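Local coordinates for protein reducing end xylose-releasing exo-oligoxylanase (PDB 1WU4) that hydrolyses xylooligosaccharides of three or more units, releasing xylose from the reducing end with inversion of anomeric configuration, at residues A[279-282]-A[283-286]; A[321-324]-A[325-328]. The protein carries 1 engineered substitution. All coordinates share one frame; numbering follows the deposited sequence.

Contact 1: residues A[279-282]-A[283-286]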
ATOM      1  N   GLY A 279      -4.535 -12.790  10.957  1.00 13.56           N
ATOM      2  CA  GLY A 279      -4.385 -13.033  12.381  1.00 12.72           C
ATOM      3  C   GLY A 279      -3.350 -12.195  13.095  1.00 14.51           C
ATOM      4  O   GLY A 279      -2.306 -11.845  12.539  1.00 13.96           O
ATOM      5  N   GLY A 280      -3.641 -11.876  14.349  1.00 14.73           N
ATOM      6  CA  GLY A 280      -2.714 -11.085  15.130  1.00 17.17           C
ATOM      7  C   GLY A 280      -1.513 -11.915  15.531  1.00 17.60           C
ATOM      8  O   GLY A 280      -1.489 -13.131  15.330  1.00 18.23           O
ATOM      9  N   SER A 281      -0.504 -11.253  16.081  1.00 16.72           N
ATOM     10  CA  SER A 281       0.701 -11.932  16.533  1.00 14.80           C
ATOM     11  C   SER A 281       1.289 -11.106  17.660  1.00 13.88           C
ATOM     12  O   SER A 281       1.036  -9.904  17.759  1.00 14.25           O
ATOM     13  CB  SER A 281       1.723 -12.062  15.396  1.00 16.06           C
ATOM     14  OG  SER A 281       2.243 -10.800  15.018  1.00 16.45           O
ATOM     15  N   GLU A 282       2.067 -11.751  18.520  1.00 14.29           N
ATOM     16  CA  GLU A 282       2.675 -11.050  19.637  1.00 13.90           C
ATOM     17  C   GLU A 282       3.589  -9.944  19.118  1.00 10.78           C
ATOM     18  O   GLU A 282       3.560  -8.818  19.614  1.00 12.90           O
ATOM     19  CB  GLU A 282       3.480 -12.026  20.496  1.00 17.58           C
ATOM     20  CG  GLU A 282       3.922 -11.458  21.834  1.00 28.94           C
ATOM     21  CD  GLU A 282       2.767 -11.273  22.799  1.00 33.17           C
ATOM     22  OE1 GLU A 282       2.996 -10.751  23.912  1.00 35.74           O
ATOM     23  OE2 GLU A 282       1.630 -11.653  22.449  1.00 36.64           O
ATOM     24  N   TRP A 283       4.393 -10.266  18.110  1.00 11.75           N
ATOM     25  CA  TRP A 283       5.314  -9.283  17.555  1.00 10.81           C
ATOM     26  C   TRP A 283       4.597  -8.064  16.981  1.00  9.87           C
ATOM     27  O   TRP A 283       5.000  -6.934  17.234  1.00 10.73           O
ATOM     28  CB  TRP A 283       6.188  -9.897  16.456  1.00 11.55           C
ATOM     29  CG  TRP A 283       7.201  -8.914  15.943  1.00 10.91           C
ATOM     30  CD1 TRP A 283       8.448  -8.679  16.454  1.00 14.37           C
ATOM     31  CD2 TRP A 283       7.014  -7.953  14.892  1.00 10.40           C
ATOM     32  NE1 TRP A 283       9.044  -7.633  15.795  1.00 14.57           N
ATOM     33  CE2 TRP A 283       8.187  -7.168  14.831  1.00 11.15           C
ATOM     34  CE3 TRP A 283       5.969  -7.678  13.999  1.00 12.52           C
ATOM     35  CZ2 TRP A 283       8.344  -6.124  13.912  1.00 13.76           C
ATOM     36  CZ3 TRP A 283       6.125  -6.639  13.085  1.00 12.29           C
ATOM     37  CH2 TRP A 283       7.306  -5.876  13.050  1.00 11.88           C
ATOM     38  N   SER A 284       3.540  -8.293  16.208  1.00 11.61           N
ATOM     39  CA  SER A 284       2.811  -7.180  15.603  1.00  9.74           C
ATOM     40  C   SER A 284       2.168  -6.262  16.633  1.00 10.35           C
ATOM     41  O   SER A 284       2.225  -5.042  16.498  1.00 11.05           O
ATOM     42  CB  SER A 284       1.751  -7.702  14.632  1.00 10.67           C
ATOM     43  OG  SER A 284       2.368  -8.347  13.532  1.00 12.53           O
ATOM     44  N   ALA A 285       1.556  -6.842  17.661  1.00 11.38           N
ATOM     45  CA  ALA A 285       0.922  -6.036  18.699  1.00 11.84           C
ATOM     46  C   ALA A 285       1.984  -5.209  19.418  1.00 12.02           C
ATOM     47  O   ALA A 285       1.796  -4.020  19.674  1.00 12.77           O
ATOM     48  CB  ALA A 285       0.196  -6.937  19.692  1.00 12.86           C
ATOM     49  N   GLU A 286       3.109  -5.842  19.733  1.00 10.36           N
ATOM     50  CA  GLU A 286       4.190  -5.152  20.420  1.00 11.53           C
ATOM     51  C   GLU A 286       4.809  -4.058  19.551  1.00 10.24           C
ATOM     52  O   GLU A 286       5.188  -2.999  20.053  1.00 11.32           O
ATOM     53  CB  GLU A 286       5.254  -6.163  20.856  1.00 12.24           C
ATOM     54  CG  GLU A 286       4.773  -7.081  21.976  1.00 16.34           C
ATOM     55  CD  GLU A 286       5.656  -8.294  22.185  1.00 23.30           C
ATOM     56  OE1 GLU A 286       5.393  -9.057  23.139  1.00 29.47           O
ATOM     57  OE2 GLU A 286       6.605  -8.495  21.397  1.00 29.12           O
TER

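Contact 2: residues A[321-324]-A[325-328]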
ATOM      1  N   VAL A 321      -0.735  14.035   8.182  1.00  9.87           N
ATOM      2  CA  VAL A 321      -2.066  13.432   8.145  1.00  9.69           C
ATOM      3  C   VAL A 321      -1.926  11.957   7.754  1.00  9.72           C
ATOM      4  O   VAL A 321      -2.597  11.091   8.313  1.00 10.10           O
ATOM      5  CB  VAL A 321      -2.995  14.176   7.149  1.00  9.74           C
ATOM      6  CG1 VAL A 321      -4.300  13.410   6.968  1.00 13.09           C
ATOM      7  CG2 VAL A 321      -3.290  15.576   7.675  1.00 12.35           C
ATOM      8  N   GLY A 322      -1.042  11.675   6.800  1.00  9.30           N
ATOM      9  CA  GLY A 322      -0.817  10.299   6.394  1.00  9.27           C
ATOM     10  C   GLY A 322      -0.248   9.498   7.556  1.00  7.95           C
ATOM     11  O   GLY A 322      -0.617   8.342   7.758  1.00  9.86           O
ATOM     12  N   LEU A 323       0.658  10.105   8.319  1.00  9.30           N
ATOM     13  CA  LEU A 323       1.243   9.425   9.470  1.00  8.79           C
ATOM     14  C   LEU A 323       0.140   9.084  10.477  1.00 10.34           C
ATOM     15  O   LEU A 323       0.086   7.967  10.988  1.00 10.11           O
ATOM     16  CB  LEU A 323       2.325  10.306  10.112  1.00 10.44           C
ATOM     17  CG  LEU A 323       3.006   9.784  11.385  1.00  9.27           C
ATOM     18  CD1 LEU A 323       3.475   8.345  11.191  1.00 10.98           C
ATOM     19  CD2 LEU A 323       4.182  10.686  11.731  1.00 10.73           C
ATOM     20  N   ILE A 324      -0.740  10.043  10.754  1.00  9.93           N
ATOM     21  CA  ILE A 324      -1.849   9.820  11.680  1.00  9.81           C
ATOM     22  C   ILE A 324      -2.708   8.651  11.197  1.00  9.29           C
ATOM     23  O   ILE A 324      -3.054   7.755  11.971  1.00 10.48           O
ATOM     24  CB  ILE A 324      -2.740  11.084  11.798  1.00  9.65           C
ATOM     25  CG1 ILE A 324      -1.982  12.186  12.538  1.00 11.01           C
ATOM     26  CG2 ILE A 324      -4.054  10.746  12.503  1.00 10.28           C
ATOM     27  CD1 ILE A 324      -2.727  13.511  12.584  1.00 11.02           C
ATOM     28  N   ALA A 325      -3.050   8.658   9.913  1.00  8.74           N
ATOM     29  CA  ALA A 325      -3.873   7.602   9.339  1.00  8.41           C
ATOM     30  C   ALA A 325      -3.235   6.224   9.463  1.00  9.02           C
ATOM     31  O   ALA A 325      -3.904   5.257   9.829  1.00  9.02           O
ATOM     32  CB  ALA A 325      -4.166   7.907   7.873  1.00  8.96           C
ATOM     33  N   THR A 326      -1.944   6.127   9.158  1.00  8.37           N
ATOM     34  CA  THR A 326      -1.277   4.834   9.234  1.00  7.92           C
ATOM     35  C   THR A 326      -1.139   4.335  10.666  1.00  7.68           C
ATOM     36  O   THR A 326      -1.310   3.144  10.921  1.00  8.80           O
ATOM     37  CB  THR A 326       0.112   4.855   8.556  1.00  7.66           C
ATOM     38  OG1 THR A 326       0.953   5.823   9.193  1.00  8.63           O
ATOM     39  CG2 THR A 326      -0.027   5.189   7.071  1.00  9.88           C
ATOM     40  N   ASN A 327      -0.843   5.237  11.601  1.00  7.91           N
ATOM     41  CA  ASN A 327      -0.718   4.822  12.995  1.00  7.62           C
ATOM     42  C   ASN A 327      -2.062   4.313  13.505  1.00  9.68           C
ATOM     43  O   ASN A 327      -2.120   3.366  14.290  1.00 10.17           O
ATOM     44  CB  ASN A 327      -0.230   5.978  13.872  1.00  9.12           C
ATOM     45  CG  ASN A 327       1.258   6.226  13.733  1.00  8.95           C
ATOM     46  OD1 ASN A 327       1.993   5.392  13.194  1.00 10.24           O
ATOM     47  ND2 ASN A 327       1.717   7.367  14.234  1.00 10.53           N
ATOM     48  N   ALA A 328      -3.145   4.943  13.058  1.00  8.62           N
ATOM     49  CA  ALA A 328      -4.480   4.524  13.467  1.00  8.57           C
ATOM     50  C   ALA A 328      -4.811   3.161  12.859  1.00  8.99           C
ATOM     51  O   ALA A 328      -5.352   2.288  13.534  1.00  9.48           O
ATOM     52  CB  ALA A 328      -5.512   5.563  13.038  1.00  9.60           C
TER

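Contact 1: residues A[279-282]-A[283-286]
Ser281 and Ser284 meet through their hydroxyls at the start of helix 282-295. Ser281 is the N-cap: its OG accepts from Ser284 N at 3.1 Å with an N-H...O angle of 156°, because the first torsion sets OG between the backbone N and the carbonyl carbon, facing the first turn. Ser284 OG lies 2.9 Å from Ser281 OG, within hydrogen-bonding reach, and also sits in plane at the edge of the Trp283 ring. The backbone closes the turn: Ala285 N donates to Ser281 O at 3.1 Å and Glu286 N to Glu282 O at 3.0 Å. Gly279, with positive phi, marks the end of helix 265-278, making this a tight helix-loop-helix corner in the (alpha/alpha)6 barrel of glycoside hydrolase family 8. Trp283 leaves segment 279-282 behind and packs on Leu230 and Lys231 of helix 216-233 and on Ile271 of helix 265-278.

Glu286 climbs back along the surface over the first turn. Its CB borders Glu282 O, and CG, placed beside the backbone N at chi1 -69°, comes within 3.2 Å of that same Glu282 O. From there the chain runs extended: CD passes 3.6 Å from Glu282 CG. At the tip OE2 stays nearer the carbonyl of Glu282, whereas OE1 reaches Glu282 CG at 3.1 Å and Glu282 OE1 at 3.0 Å. Glu282 is bent at its second torsion, and the side chains cross obliquely, the two carboxylate planes 82° apart. Two acceptor oxygens so close would repel if both groups were charged, which is likely to favour protonation of one; the positive end of the helix dipole would probably offset part of that repulsion.

Contact 2: residues A[321-324]-A[325-328]
The carbonyl of Leu323 is met by the hydroxyl of Thr326 and the backbone N of Asn327. Asn327 N donates to Leu323 O at 2.9 Å, nearly in line with the C=O, while Thr326 OG1 lies 2.9 Å from the same oxygen; chi1 of 60° tucks that hydroxyl between backbone N and carbonyl carbon, against the preceding turn. Thr326 CG2 meanwhile rests 3.3 Å from Gly322 O. Farther out, Leu323 CD1 approaches the amide of Asn327 slantwise, 3.6 Å from ND2. Regular i to i+4 bonds, such as Ala328 N to Ile324 O at 3.0 Å, run through this largely buried part of helix 320-329 of the (alpha/alpha)6 barrel. Thr326 is about 10 Å, side chain to side chain, from both Glu70 and Asp263, the probable proton donor and acceptor. In the next shell Asp361 OD1 accepts from Gly322 N, Gln292 NE2 donates to Asn327 O, and Phe347 packs on Ala325 and Ala328. Asn327 itself wedges among Ile291, Phe295 and Asn343, and an alanine here would probably open a gap between helices 282-295 and 340-348 and leave Leu323 CD1 without its amide neighbour.

In the fold
The two contacts come in series along the chain, contact 1 before contact 2, with centres 19 Å apart and nearest atoms about 10 Å apart. They do not touch, yet helix 282-295 links them: it starts at the surface corner of contact 1, and farther along, its Ile291, Gln292 and Phe295 meet contact 2 on helix 320-329. Both belong to the same family 8 catalytic fold. Contact 1 sits at the periphery, where helix 265-278 hands over to the next helix, away from the annotated sites. Contact 2 lies deeper, packed between helices 282-295, 340-348 and 358-372, nearer the probable catalytic pair.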